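Local structure of fuculose-1-phosphate aldolase (Glaciozyma antarctica, 4XXF) at residues L26-R31 / P243-I248; S140-G145 / V194-M199; G187-S192 / A236-A241. The protein is a zinc-binding member of the class II aldolase and adducin family, with an AraD-like fold and an assembly of four copies of its chain. All coordinates share one frame; numbering follows the deposited sequence.

Contact 1 of 3, residues L26-R31 / P243-I248; sequences LVAAIR and PYFQVI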
loop_
_atom_site.group_PDB
_atom_site.type_symbol
_atom_site.label_atom_id
_atom_site.label_comp_id
_atom_site.label_asym_id
_atom_site.label_seq_id
_atom_site.Cartn_x
_atom_site.Cartn_y
_atom_site.Cartn_z
ATOM N N LEU A 26 6.583 24.588 -6.260
ATOM C CA LEU A 26 7.666 23.610 -6.203
ATOM C C LEU A 26 7.608 22.829 -4.902
ATOM O O LEU A 26 7.775 21.604 -4.902
ATOM C CB LEU A 26 9.032 24.297 -6.351
ATOM C CG LEU A 26 10.209 23.323 -6.393
ATOM C CD1 LEU A 26 10.098 22.391 -7.577
ATOM C CD2 LEU A 26 11.528 24.042 -6.394
ATOM N N VAL A 27 7.356 23.515 -3.792
ATOM C CA VAL A 27 7.195 22.835 -2.519
ATOM C C VAL A 27 5.991 21.882 -2.558
ATOM O O VAL A 27 6.086 20.734 -2.101
ATOM C CB VAL A 27 7.051 23.851 -1.371
ATOM C CG1 VAL A 27 6.669 23.140 -0.093
ATOM C CG2 VAL A 27 8.349 24.604 -1.180
ATOM N N ALA A 28 4.872 22.331 -3.121
ATOM C CA ALA A 28 3.706 21.461 -3.258
ATOM C C ALA A 28 4.066 20.221 -4.073
ATOM O O ALA A 28 3.653 19.112 -3.746
ATOM C CB ALA A 28 2.551 22.212 -3.898
ATOM N N ALA A 29 4.845 20.402 -5.133
ATOM C CA ALA A 29 5.254 19.278 -5.976
ATOM C C ALA A 29 6.113 18.279 -5.195
ATOM O O ALA A 29 5.905 17.061 -5.276
ATOM C CB ALA A 29 6.003 19.775 -7.199
ATOM N N ILE A 30 7.062 18.795 -4.428
ATOM C CA ILE A 30 7.922 17.963 -3.601
ATOM C C ILE A 30 7.082 17.212 -2.560
ATOM O O ILE A 30 7.274 16.005 -2.324
ATOM C CB ILE A 30 8.991 18.825 -2.944
ATOM C CG1 ILE A 30 9.948 19.364 -4.017
ATOM C CG2 ILE A 30 9.728 18.026 -1.890
ATOM C CD1 ILE A 30 10.775 20.580 -3.575
ATOM N N ARG A 31 6.117 17.909 -1.962
ATOM C CA ARG A 31 5.200 17.274 -1.009
ATOM C C ARG A 31 4.338 16.184 -1.670
ATOM O O ARG A 31 4.040 15.145 -1.044
ATOM C CB ARG A 31 4.305 18.327 -0.345
ATOM C CG ARG A 31 5.055 19.199 0.665
ATOM C CD ARG A 31 5.080 18.545 2.050
ATOM N NE ARG A 31 5.681 19.432 3.041
ATOM C CZ ARG A 31 5.268 19.553 4.294
ATOM N NH1 ARG A 31 4.220 18.870 4.727
ATOM N NH2 ARG A 31 5.878 20.398 5.105
ATOM N N PRO A 243 -5.593 17.875 -9.836
ATOM C CA PRO A 243 -6.169 17.315 -8.601
ATOM C C PRO A 243 -5.109 16.983 -7.542
ATOM O O PRO A 243 -5.401 17.075 -6.348
ATOM C CB PRO A 243 -6.894 16.046 -9.080
ATOM C CG PRO A 243 -6.383 15.773 -10.449
ATOM C CD PRO A 243 -5.938 17.075 -11.027
ATOM N N TYR A 244 -3.890 16.650 -7.956
ATOM C CA TYR A 244 -2.848 16.319 -6.984
ATOM C C TYR A 244 -2.447 17.564 -6.197
ATOM O O TYR A 244 -2.201 17.494 -4.986
ATOM C CB TYR A 244 -1.627 15.690 -7.676
ATOM C CG TYR A 244 -1.965 14.409 -8.403
ATOM C CD1 TYR A 244 -1.953 13.179 -7.748
ATOM C CD2 TYR A 244 -2.318 14.430 -9.749
ATOM C CE1 TYR A 244 -2.293 12.002 -8.424
ATOM C CE2 TYR A 244 -2.650 13.284 -10.418
ATOM C CZ TYR A 244 -2.642 12.073 -9.767
ATOM O OH TYR A 244 -2.975 10.937 -10.457
ATOM N N PHE A 245 -2.378 18.712 -6.871
ATOM C CA PHE A 245 -2.094 19.958 -6.173
ATOM C C PHE A 245 -3.248 20.400 -5.286
ATOM O O PHE A 245 -3.020 20.906 -4.188
ATOM C CB PHE A 245 -1.732 21.062 -7.183
ATOM C CG PHE A 245 -0.345 20.908 -7.760
ATOM C CD1 PHE A 245 0.747 21.430 -7.082
ATOM C CD2 PHE A 245 -0.123 20.202 -8.942
ATOM C CE1 PHE A 245 2.041 21.292 -7.588
ATOM C CE2 PHE A 245 1.173 20.058 -9.456
ATOM C CZ PHE A 245 2.258 20.597 -8.761
ATOM N N GLN A 246 -4.483 20.196 -5.732
ATOM C CA GLN A 246 -5.623 20.510 -4.878
ATOM C C GLN A 246 -5.551 19.725 -3.576
ATOM O O GLN A 246 -5.717 20.281 -2.493
ATOM C CB GLN A 246 -6.941 20.188 -5.571
ATOM C CG GLN A 246 -7.261 20.998 -6.813
ATOM C CD GLN A 246 -8.245 20.258 -7.700
ATOM O OE1 GLN A 246 -9.053 19.462 -7.221
ATOM N NE2 GLN A 246 -8.188 20.513 -9.001
ATOM N N VAL A 247 -5.286 18.428 -3.690
ATOM C CA VAL A 247 -5.291 17.562 -2.520
ATOM C C VAL A 247 -4.127 17.874 -1.587
ATOM O O VAL A 247 -4.321 17.960 -0.372
ATOM C CB VAL A 247 -5.273 16.065 -2.929
ATOM C CG1 VAL A 247 -5.042 15.161 -1.702
ATOM C CG2 VAL A 247 -6.599 15.697 -3.597
ATOM N N ILE A 248 -2.926 18.061 -2.121
ATOM C CA ILE A 248 -1.804 18.259 -1.214
ATOM C C ILE A 248 -1.933 19.594 -0.457
ATOM O O ILE A 248 -1.511 19.700 0.704
ATOM C CB ILE A 248 -0.437 18.168 -1.954
ATOM C CG1 ILE A 248 0.693 17.833 -0.967
ATOM C CG2 ILE A 248 -0.131 19.434 -2.733
ATOM C CD1 ILE A 248 0.587 16.443 -0.322
#
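R31, whose CB packs on I248, has its guanidinium held by several partners: NH1 makes a salt bridge with E255 and a hydrogen bond to Q252, both further along helix 234-256, while NE bonds to the backbone O of M69. The chain bends at chi2 (-87°), turning CD, and the charged end leads away from residues 243-248. What remains against residues 243-248 is aliphatic, R31 CB lying 3.7 Å from I248 CG1. In I248, CG1 stands anti to the backbone N (chi1 -158°), which directs this branch to R31, and CD1 reaches on to 3.8 Å from R31 O. The other branch serves A28, with I248 CG2 4.0 Å from A28 CB.

One turn earlier, the F245 ring meets the same helix. A28 CB sits near the ring plane at the edge, 3.7 Å from F245 CD1, and A29 CB approaches F245 CZ at 4.1 Å. The two helix segments run at 90° to each other, with axes 9.6 Å apart at closest approach, a spacing that the small methyls of A28 and A29 leave to be filled by F245 and I248. The side-chain atoms that meet are apolar and buried, touching backbone atoms in places, with polar ties beside them: the R31 guanidinium with E255 and Q252, and R25 with F245 as a cation-pi pair.

Contact 2 of 3, residues S140-G145 / V194-M199; sequences SCAFYG and VAWFIM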
loop_
_atom_site.group_PDB
_atom_site.type_symbol
_atom_site.label_atom_id
_atom_site.label_comp_id
_atom_site.label_asym_id
_atom_site.label_seq_id
_atom_site.Cartn_x
_atom_site.Cartn_y
_atom_site.Cartn_z
ATOM N N SER A 140 -1.110 5.810 -20.954
ATOM C CA SER A 140 0.244 5.728 -21.504
ATOM C C SER A 140 0.409 6.499 -22.809
ATOM O O SER A 140 1.528 6.819 -23.199
ATOM C CB SER A 140 0.649 4.268 -21.726
ATOM O OG SER A 140 0.032 3.717 -22.868
ATOM N N CYS A 141 -0.693 6.799 -23.487
ATOM C CA CYS A 141 -0.599 7.509 -24.754
ATOM C C CYS A 141 -0.100 8.937 -24.575
ATOM O O CYS A 141 0.274 9.572 -25.556
ATOM C CB CYS A 141 -1.943 7.513 -25.465
ATOM S SG CYS A 141 -2.456 5.881 -26.064
ATOM N N ALA A 142 -0.073 9.442 -23.340
ATOM C CA ALA A 142 0.565 10.727 -23.079
ATOM C C ALA A 142 2.053 10.684 -23.447
ATOM O O ALA A 142 2.680 11.732 -23.657
ATOM C CB ALA A 142 0.390 11.116 -21.613
ATOM N N PHE A 143 2.606 9.473 -23.533
ATOM C CA PHE A 143 4.029 9.264 -23.812
ATOM C C PHE A 143 4.309 8.702 -25.193
ATOM O O PHE A 143 5.467 8.425 -25.528
ATOM C CB PHE A 143 4.630 8.330 -22.764
ATOM C CG PHE A 143 4.507 8.861 -21.372
ATOM C CD1 PHE A 143 5.323 9.888 -20.937
ATOM C CD2 PHE A 143 3.534 8.376 -20.517
ATOM C CE1 PHE A 143 5.183 10.402 -19.662
ATOM C CE2 PHE A 143 3.393 8.885 -19.239
ATOM C CZ PHE A 143 4.207 9.905 -18.813
ATOM N N TYR A 144 3.268 8.539 -26.000
ATOM C CA TYR A 144 3.435 8.005 -27.349
ATOM C C TYR A 144 4.400 8.852 -28.165
ATOM O O TYR A 144 4.176 10.037 -28.366
ATOM C CB TYR A 144 2.079 7.915 -28.046
ATOM C CG TYR A 144 2.177 7.578 -29.507
ATOM C CD1 TYR A 144 2.532 6.301 -29.916
ATOM C CD2 TYR A 144 1.938 8.536 -30.468
ATOM C CE1 TYR A 144 2.635 5.987 -31.250
ATOM C CE2 TYR A 144 2.032 8.232 -31.802
ATOM C CZ TYR A 144 2.383 6.959 -32.181
ATOM O OH TYR A 144 2.478 6.669 -33.523
ATOM N N GLY A 145 5.490 8.231 -28.595
ATOM C CA GLY A 145 6.517 8.913 -29.361
ATOM C C GLY A 145 7.215 10.037 -28.615
ATOM O O GLY A 145 7.918 10.841 -29.238
ATOM N N VAL A 194 5.234 17.452 -13.152
ATOM C CA VAL A 194 4.705 16.585 -12.111
ATOM C C VAL A 194 3.691 15.593 -12.678
ATOM O O VAL A 194 3.760 14.402 -12.357
ATOM C CB VAL A 194 4.079 17.421 -10.986
ATOM C CG1 VAL A 194 3.266 16.553 -10.035
ATOM C CG2 VAL A 194 5.163 18.131 -10.197
ATOM N N ALA A 195 2.774 16.061 -13.531
ATOM C CA ALA A 195 1.822 15.151 -14.162
ATOM C C ALA A 195 2.550 14.062 -14.919
ATOM O O ALA A 195 2.212 12.883 -14.802
ATOM C CB ALA A 195 0.876 15.891 -15.113
ATOM N N TRP A 196 3.562 14.437 -15.695
ATOM C CA TRP A 196 4.265 13.427 -16.477
ATOM C C TRP A 196 4.972 12.412 -15.575
ATOM O O TRP A 196 4.995 11.222 -15.892
ATOM C CB TRP A 196 5.263 14.058 -17.448
ATOM C CG TRP A 196 4.708 15.130 -18.343
ATOM C CD1 TRP A 196 5.369 16.271 -18.721
ATOM C CD2 TRP A 196 3.427 15.170 -19.005
ATOM N NE1 TRP A 196 4.576 17.019 -19.557
ATOM C CE2 TRP A 196 3.378 16.373 -19.736
ATOM C CE3 TRP A 196 2.313 14.318 -19.041
ATOM C CZ2 TRP A 196 2.282 16.732 -20.519
ATOM C CZ3 TRP A 196 1.219 14.682 -19.813
ATOM C CH2 TRP A 196 1.208 15.884 -20.532
ATOM N N PHE A 197 5.520 12.857 -14.448
ATOM C CA PHE A 197 6.176 11.919 -13.542
ATOM C C PHE A 197 5.160 10.958 -12.924
ATOM O O PHE A 197 5.384 9.745 -12.896
ATOM C CB PHE A 197 6.959 12.650 -12.441
ATOM C CG PHE A 197 7.984 11.779 -11.780
ATOM C CD1 PHE A 197 7.610 10.857 -10.812
ATOM C CD2 PHE A 197 9.314 11.846 -12.145
ATOM C CE1 PHE A 197 8.544 10.017 -10.227
ATOM C CE2 PHE A 197 10.250 11.026 -11.536
ATOM C CZ PHE A 197 9.861 10.110 -10.584
ATOM N N ILE A 198 4.047 11.486 -12.420
ATOM C CA ILE A 198 2.997 10.647 -11.842
ATOM C C ILE A 198 2.500 9.624 -12.863
ATOM O O ILE A 198 2.326 8.434 -12.554
ATOM C CB ILE A 198 1.813 11.505 -11.343
ATOM C CG1 ILE A 198 2.226 12.304 -10.106
ATOM C CG2 ILE A 198 0.610 10.640 -11.005
ATOM C CD1 ILE A 198 1.249 13.443 -9.770
ATOM N N MET A 199 2.256 10.083 -14.088
ATOM C CA MET A 199 1.721 9.197 -15.113
ATOM C C MET A 199 2.740 8.164 -15.558
ATOM O O MET A 199 2.374 7.023 -15.854
ATOM C CB MET A 199 1.206 10.008 -16.305
ATOM C CG MET A 199 0.008 10.880 -15.928
ATOM S SD MET A 199 -0.602 11.868 -17.312
ATOM C CE MET A 199 -1.481 10.621 -18.257
#
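F143 pushes the far end of its ring into a hollow on helix 190-213 whose walls are W196 and M199, one turn apart; the loop between helix 121-127 and strand 147-150 is thereby packed on that helix. The tip atom goes in deepest: F143 CZ is 3.3 Å from W196 O, which lies in the plane of the ring at its edge, so that an aromatic C-H faces the carbonyl oxygen. On one flank F143 CE2 rests 3.8 Å from M199 CB, and on the other F143 CE1 comes to 4.3 Å from W196 CB. The ring and the methionine side chain cross obliquely. F143 CG stands anti to its own carbonyl carbon (chi1 -60°), which starts the ring from the 3-10 segment 140-143 toward the helix.

A142 supplies a second, smaller bump. Its CB rests against the ends of both long helix side chains, 3.9 Å from M199 CE and 4.1 Å from W196 CZ3, approaching the indole obliquely. The bend at chi3 of M199 (76°) turns CE to meet this methyl. A142 CB also lies above one face of the F143 ring, displaced toward the rim, so that methyl, phenyl and thioether close up as one cluster.

Around this cluster K174 makes a cation-pi contact with the W196 indole and bonds to A142 O, while W196 NE1 donates to E234; T41 of the second subunit packs on M199. The indole N-H and A142 O thus have partners at the margins, and between the segments the attachment rests on fit: carbon against carbon, with one backbone oxygen met by a ring edge, all of it buried.

Contact 3 of 3, residues G187-S192 / A236-A241; sequences GTTIDS and AGYFQA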
loop_
_atom_site.group_PDB
_atom_site.type_symbol
_atom_site.label_atom_id
_atom_site.label_comp_id
_atom_site.label_asym_id
_atom_site.label_seq_id
_atom_site.Cartn_x
_atom_site.Cartn_y
_atom_site.Cartn_z
ATOM N N GLY A 187 9.006 19.885 -17.898
ATOM C CA GLY A 187 7.794 20.599 -18.244
ATOM C C GLY A 187 8.002 22.074 -18.486
ATOM O O GLY A 187 8.960 22.678 -17.999
ATOM N N THR A 188 7.072 22.661 -19.228
ATOM C CA THR A 188 7.025 24.110 -19.360
ATOM C C THR A 188 6.467 24.735 -18.089
ATOM O O THR A 188 6.579 25.945 -17.898
ATOM C CB THR A 188 6.180 24.555 -20.566
ATOM O OG1 THR A 188 4.822 24.128 -20.395
ATOM C CG2 THR A 188 6.754 23.986 -21.865
ATOM N N THR A 189 5.864 23.904 -17.239
ATOM C CA THR A 189 5.429 24.306 -15.904
ATOM C C THR A 189 5.822 23.226 -14.926
ATOM O O THR A 189 6.046 22.082 -15.319
ATOM C CB THR A 189 3.904 24.532 -15.786
ATOM O OG1 THR A 189 3.210 23.324 -16.136
ATOM C CG2 THR A 189 3.446 25.686 -16.666
ATOM N N ILE A 190 5.923 23.588 -13.652
ATOM C CA ILE A 190 6.084 22.602 -12.590
ATOM C C ILE A 190 4.958 21.576 -12.671
ATOM O O ILE A 190 5.185 20.373 -12.577
ATOM C CB ILE A 190 6.059 23.271 -11.212
ATOM C CG1 ILE A 190 7.254 24.204 -11.040
ATOM C CG2 ILE A 190 5.998 22.234 -10.093
ATOM C CD1 ILE A 190 7.027 25.247 -9.960
ATOM N N ASP A 191 3.744 22.072 -12.890
ATOM C CA ASP A 191 2.568 21.207 -12.889
ATOM C C ASP A 191 2.658 20.120 -13.950
ATOM O O ASP A 191 2.424 18.950 -13.665
ATOM C CB ASP A 191 1.314 22.043 -13.123
ATOM C CG ASP A 191 1.134 23.141 -12.089
ATOM O OD1 ASP A 191 0.050 23.205 -11.473
ATOM O OD2 ASP A 191 2.071 23.945 -11.884
ATOM N N SER A 192 3.009 20.494 -15.180
ATOM C CA SER A 192 3.059 19.477 -16.218
ATOM C C SER A 192 4.197 18.489 -15.967
ATOM O O SER A 192 4.010 17.297 -16.169
ATOM C CB SER A 192 3.172 20.101 -17.613
ATOM O OG SER A 192 4.401 20.779 -17.803
ATOM N N ALA A 236 -2.592 20.061 -21.394
ATOM C CA ALA A 236 -3.192 18.847 -20.843
ATOM C C ALA A 236 -2.433 18.356 -19.617
ATOM O O ALA A 236 -3.039 17.893 -18.652
ATOM C CB ALA A 236 -3.252 17.747 -21.894
ATOM N N GLY A 237 -1.109 18.472 -19.648
ATOM C CA GLY A 237 -0.304 18.110 -18.495
ATOM C C GLY A 237 -0.633 18.948 -17.281
ATOM O O GLY A 237 -0.795 18.429 -16.177
ATOM N N TYR A 238 -0.749 20.257 -17.499
ATOM C CA TYR A 238 -1.118 21.172 -16.429
ATOM C C TYR A 238 -2.432 20.722 -15.779
ATOM O O TYR A 238 -2.550 20.617 -14.555
ATOM C CB TYR A 238 -1.240 22.610 -16.969
ATOM C CG TYR A 238 -1.270 23.641 -15.869
ATOM C CD1 TYR A 238 -2.453 23.971 -15.218
ATOM C CD2 TYR A 238 -0.098 24.235 -15.440
ATOM C CE1 TYR A 238 -2.465 24.890 -14.179
ATOM C CE2 TYR A 238 -0.096 25.145 -14.410
ATOM C CZ TYR A 238 -1.274 25.466 -13.781
ATOM O OH TYR A 238 -1.229 26.372 -12.744
ATOM N N PHE A 239 -3.424 20.439 -16.609
ATOM C CA PHE A 239 -4.737 20.059 -16.100
ATOM C C PHE A 239 -4.706 18.685 -15.412
ATOM O O PHE A 239 -5.326 18.481 -14.357
ATOM C CB PHE A 239 -5.751 20.070 -17.248
ATOM C CG PHE A 239 -7.182 19.996 -16.804
ATOM C CD1 PHE A 239 -7.748 21.029 -16.075
ATOM C CD2 PHE A 239 -7.975 18.917 -17.150
ATOM C CE1 PHE A 239 -9.076 20.969 -15.674
ATOM C CE2 PHE A 239 -9.304 18.854 -16.751
ATOM C CZ PHE A 239 -9.849 19.888 -16.018
ATOM N N GLN A 240 -3.974 17.742 -15.990
ATOM C CA GLN A 240 -3.914 16.397 -15.425
ATOM C C GLN A 240 -3.238 16.371 -14.040
ATOM O O GLN A 240 -3.560 15.512 -13.216
ATOM C CB GLN A 240 -3.209 15.449 -16.405
ATOM C CG GLN A 240 -4.101 15.019 -17.575
ATOM C CD GLN A 240 -3.340 14.349 -18.713
ATOM O OE1 GLN A 240 -2.485 14.962 -19.360
ATOM N NE2 GLN A 240 -3.656 13.091 -18.970
ATOM N N ALA A 241 -2.347 17.323 -13.769
ATOM C CA ALA A 241 -1.718 17.432 -12.452
ATOM C C ALA A 241 -2.633 18.087 -11.425
ATOM O O ALA A 241 -2.408 17.929 -10.225
ATOM C CB ALA A 241 -0.419 18.233 -12.540
HETATM O O HOH W 1 -2.234 21.925 -12.088
HETATM O O HOH W 2 1.418 26.655 -11.748
#
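The D191 carboxylate lies stacked over one face of the Y238 ring, the two planes only 15° apart and the side chains side by side, pointing the same way. The closest atoms are D191 CG and Y238 CE2, at 3.3 Å. Water 1 stands above the same face, offset toward the rim. At the ring edge T189 OG1 sits near the plane, 3.5 Å from Y238 CD2, the threonine crossing the tyrosine at about a right angle. Y238 CG is anti to its backbone N (chi1 -165°), which starts the ring toward residues 189 and 191.

Waters stitch the stack together. Water 1 donates to D191 OD1 and, at 2.8 Å, to Y238 O; water 2 donates to D191 OD2 and also hydrogen-bonds to Y238 OH at 2.8 Å. A salt bridge from R25 to D191 OD1 probably offsets the negative charge held over the ring.

Next to this stack the backbones come very close, S192 CA being 4.3 Å from G237 CA, because G237 has no side chain where S192 CB lies. A241 CB presses on D191 O at 3.1 Å, a tight fit on the next turn of the helix.

T189 is the N-cap of helix 190-213: S192 N donates to T189 OG1 over 3.0 Å in a nearly straight bond (163°), and T189 N returns a weak bond to S192 OG, which is also bonded to E234. This reciprocal pair is a capping box, set where strand 182-187 passes into a helix, here with helix 234-256 packed directly against that helix start.

In the fold
Helix 15-36, near the N terminus, supplies the first half of contact 1 and waits 211 residues for its partner on helix 234-256; the loop so closed encloses both other contacts. Within it, residues 140-145, ahead of strand 147-150, join helix 190-213 in contact 2. Contact 3 begins before that loop is shut, at the start of the same helix, and ends on helix 234-256, so contacts 2 and 3 cross. Helix 190-213 lies among the rest: V194 touches A29 and F245, I190 packs on A29, and A195 on G237 and A241. Contact 1 joins the first and last helices, contacts 2 and 3 fasten the 3-10 turn and helix 234-256 to helix 190-213, and all reach the second subunit.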